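Side-chain contact in beta-N-acetylglucosaminidase-like protein Glycoside hydrolase family 20 (Flavobacterium johnsoniae, PDB 6YHH), which probably hydrolyses terminal N-acetylhexosamine residues from chitin-derived oligosaccharides as a family 20 beta-N-acetylglucosaminidase: residues M390-S395 with L408-Y413. Numbering follows the deposited sequence. Where two conformers were deposited one is given.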
ATOM      1  N   MET A 390     -24.299  -5.960  29.882  0.50 17.36           N
ATOM      2  CA  MET A 390     -23.610  -6.848  30.810  0.50 18.49           C
ATOM      3  C   MET A 390     -22.522  -6.100  31.547  0.50 17.01           C
ATOM      4  O   MET A 390     -22.214  -4.964  31.224  0.50 18.36           O
ATOM      5  CB  MET A 390     -22.948  -7.962  30.030  0.50 22.42           C
ATOM      6  CG  MET A 390     -23.596  -9.310  30.203  0.50 27.70           C
ATOM      7  SD  MET A 390     -23.928  -9.988  28.592  0.50 30.10           S
ATOM      8  CE  MET A 390     -25.664  -9.523  28.688  0.50 32.92           C
ATOM      9  N   VAL A 391     -21.937  -6.759  32.536  1.00 15.25           N
ATOM     10  CA  VAL A 391     -20.790  -6.188  33.277  1.00 15.23           C
ATOM     11  C   VAL A 391     -19.525  -6.610  32.534  1.00 13.17           C
ATOM     12  O   VAL A 391     -19.373  -7.792  32.196  1.00 13.99           O
ATOM     13  CB  VAL A 391     -20.744  -6.710  34.721  1.00 17.08           C
ATOM     14  CG1 VAL A 391     -19.414  -6.364  35.359  1.00 17.79           C
ATOM     15  CG2 VAL A 391     -21.954  -6.167  35.571  1.00 18.88           C
ATOM     16  N   ALA A 392     -18.677  -5.628  32.247  1.00 14.26           N
ATOM     17  CA  ALA A 392     -17.387  -5.869  31.539  1.00 14.86           C
ATOM     18  C   ALA A 392     -16.601  -6.977  32.251  1.00 15.63           C
ATOM     19  O   ALA A 392     -16.378  -6.946  33.481  1.00 15.33           O
ATOM     20  CB  ALA A 392     -16.568  -4.626  31.505  1.00 17.20           C
ATOM     21  N   GLY A 393     -16.183  -7.991  31.505  1.00 14.75           N
ATOM     22  CA  GLY A 393     -15.312  -9.053  32.080  1.00 14.82           C
ATOM     23  C   GLY A 393     -16.116 -10.170  32.763  1.00 14.82           C
ATOM     24  O   GLY A 393     -15.576 -11.266  33.060  1.00 14.08           O
ATOM     25  N   GLN A 394     -17.421  -9.982  33.034  1.00 15.26           N
ATOM     26  CA  GLN A 394     -18.108 -10.973  33.869  1.00 17.01           C
ATOM     27  C   GLN A 394     -18.219 -12.337  33.168  1.00 15.28           C
ATOM     28  O   GLN A 394     -18.164 -13.372  33.792  1.00 15.28           O
ATOM     29  CB  GLN A 394     -19.514 -10.483  34.236  1.00 18.55           C
ATOM     30  CG  GLN A 394     -20.204 -11.332  35.313  1.00 22.14           C
ATOM     31  CD  GLN A 394     -19.433 -11.318  36.642  1.00 24.92           C
ATOM     32  OE1 GLN A 394     -19.027 -10.243  37.130  1.00 28.59           O
ATOM     33  NE2 GLN A 394     -19.159 -12.492  37.176  1.00 26.68           N
ATOM     34  N   SER A 395     -18.394 -12.375  31.839  1.00 13.11           N
ATOM     35  CA  SER A 395     -18.516 -13.655  31.218  1.00 12.46           C
ATOM     36  C   SER A 395     -17.203 -14.444  31.291  1.00 11.62           C
ATOM     37  O   SER A 395     -17.189 -15.682  31.174  1.00 12.57           O
ATOM     38  CB  SER A 395     -19.003 -13.531  29.773  1.00 13.72           C
ATOM     39  OG  SER A 395     -18.194 -12.637  29.009  1.00 14.16           O
ATOM     40  N   LEU A 408     -10.099 -12.757  26.435  1.00  9.36           N
ATOM     41  CA  LEU A 408     -10.856 -11.536  26.602  1.00  9.85           C
ATOM     42  C   LEU A 408     -10.731 -10.674  25.328  1.00  9.62           C
ATOM     43  O   LEU A 408      -9.637 -10.256  24.915  1.00  9.04           O
ATOM     44  CB  LEU A 408     -10.397 -10.757  27.786  1.00  9.86           C
ATOM     45  CG  LEU A 408     -11.285  -9.565  28.086  1.00 10.25           C
ATOM     46  CD1 LEU A 408     -12.719  -9.932  28.421  1.00  9.78           C
ATOM     47  CD2 LEU A 408     -10.764  -8.560  29.119  1.00 11.35           C
ATOM     48  N   SER A 409     -11.866 -10.394  24.699  1.00  9.03           N
ATOM     49  CA  SER A 409     -11.980  -9.289  23.707  1.00  8.37           C
ATOM     50  C   SER A 409     -12.846  -8.103  24.136  1.00  9.40           C
ATOM     51  O   SER A 409     -12.632  -6.997  23.604  1.00  8.77           O
ATOM     52  CB  SER A 409     -12.385  -9.776  22.288  1.00  8.96           C
ATOM     53  OG  SER A 409     -11.282 -10.471  21.737  1.00  9.17           O
ATOM     54  N   ASN A 410     -13.778  -8.301  25.058  1.00  8.41           N
ATOM     55  CA  ASN A 410     -14.521  -7.176  25.599  1.00  9.51           C
ATOM     56  C   ASN A 410     -13.542  -6.097  26.098  1.00  9.34           C
ATOM     57  O   ASN A 410     -12.550  -6.457  26.779  1.00  8.74           O
ATOM     58  CB  ASN A 410     -15.357  -7.598  26.828  1.00 10.33           C
ATOM     59  CG  ASN A 410     -16.242  -6.464  27.313  1.00 10.84           C
ATOM     60  OD1 ASN A 410     -15.942  -5.786  28.325  1.00 11.53           O
ATOM     61  ND2 ASN A 410     -17.217  -6.111  26.462  1.00 12.22           N
ATOM     62  N   GLY A 411     -13.791  -4.843  25.720  1.00  8.37           N
ATOM     63  CA  GLY A 411     -12.928  -3.706  26.074  1.00  9.11           C
ATOM     64  C   GLY A 411     -11.745  -3.482  25.144  1.00  8.87           C
ATOM     65  O   GLY A 411     -10.961  -2.547  25.328  1.00  8.23           O
ATOM     66  N   PHE A 412     -11.610  -4.360  24.109  1.00  8.20           N
ATOM     67  CA  PHE A 412     -10.597  -4.230  23.059  1.00  7.96           C
ATOM     68  C   PHE A 412     -11.303  -4.152  21.652  1.00  8.09           C
ATOM     69  O   PHE A 412     -10.711  -4.543  20.620  1.00  8.65           O
ATOM     70  CB  PHE A 412      -9.654  -5.431  23.052  1.00  7.95           C
ATOM     71  CG  PHE A 412      -8.824  -5.632  24.317  1.00  8.40           C
ATOM     72  CD1 PHE A 412      -8.134  -4.601  24.923  1.00  8.27           C
ATOM     73  CD2 PHE A 412      -8.654  -6.902  24.845  1.00  9.40           C
ATOM     74  CE1 PHE A 412      -7.271  -4.849  25.992  1.00  8.44           C
ATOM     75  CE2 PHE A 412      -7.854  -7.125  25.937  1.00  9.44           C
ATOM     76  CZ  PHE A 412      -7.142  -6.097  26.526  1.00  8.23           C
ATOM     77  N   TYR A 413     -12.465  -3.513  21.652  1.00  8.44           N
ATOM     78  CA  TYR A 413     -13.259  -3.325  20.413  1.00  9.17           C
ATOM     79  C   TYR A 413     -12.792  -2.043  19.718  1.00  8.84           C
ATOM     80  O   TYR A 413     -13.486  -1.026  19.720  1.00  8.93           O
ATOM     81  CB  TYR A 413     -14.753  -3.344  20.708  1.00 10.37           C
ATOM     82  CG  TYR A 413     -15.292  -4.765  20.672  1.00  9.94           C
ATOM     83  CD1 TYR A 413     -14.749  -5.748  21.489  1.00 11.53           C
ATOM     84  CD2 TYR A 413     -16.295  -5.134  19.785  1.00 12.36           C
ATOM     85  CE1 TYR A 413     -15.197  -7.062  21.400  1.00 11.62           C
ATOM     86  CE2 TYR A 413     -16.802  -6.444  19.764  1.00 12.07           C
ATOM     87  CZ  TYR A 413     -16.166  -7.395  20.494  1.00 12.40           C
ATOM     88  OH  TYR A 413     -16.570  -8.704  20.353  1.00 14.49           O
TER
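With its CG trans to the backbone N (chi1 -174°), Asn-410 reaches Ala-392, and a chi2 of -103° turns the amide to present OD1. OD1 lies 3.4 Å from Ala-392 CB and 3.5 Å from Ala-392 CA, a van der Waals contact of carbonyl oxygen against aliphatic carbon. Gly-393 N stands 3.9 Å from the same OD1, too long for a hydrogen bond. ND2 anchors the side chain by donating to the backbone O of Trp-383, which helps orient the amide. Type II turns frame the meeting: Val-391 to Gln-394 is closed by Gln-394 N to Val-391 O at 3.1 Å, and Ser-409 to Phe-412 by Phe-412 N to Ser-409 O at 2.9 Å. Gly-393 takes a positive phi of 86° at the third position of its turn, where glycine is common. It is also the N-cap of helix 394-401. The loop following strand 406-408 of the catalytic TIM barrel meets the turn leading into that helix, which precedes the strand, with the Asn-410 side chain about 11 Å from that of Glu-317, the predicted proton donor. With 106 Å² buried and amide oxygen against carbon, the loops meet by packing, and the polar hold lies with neighbouring residues.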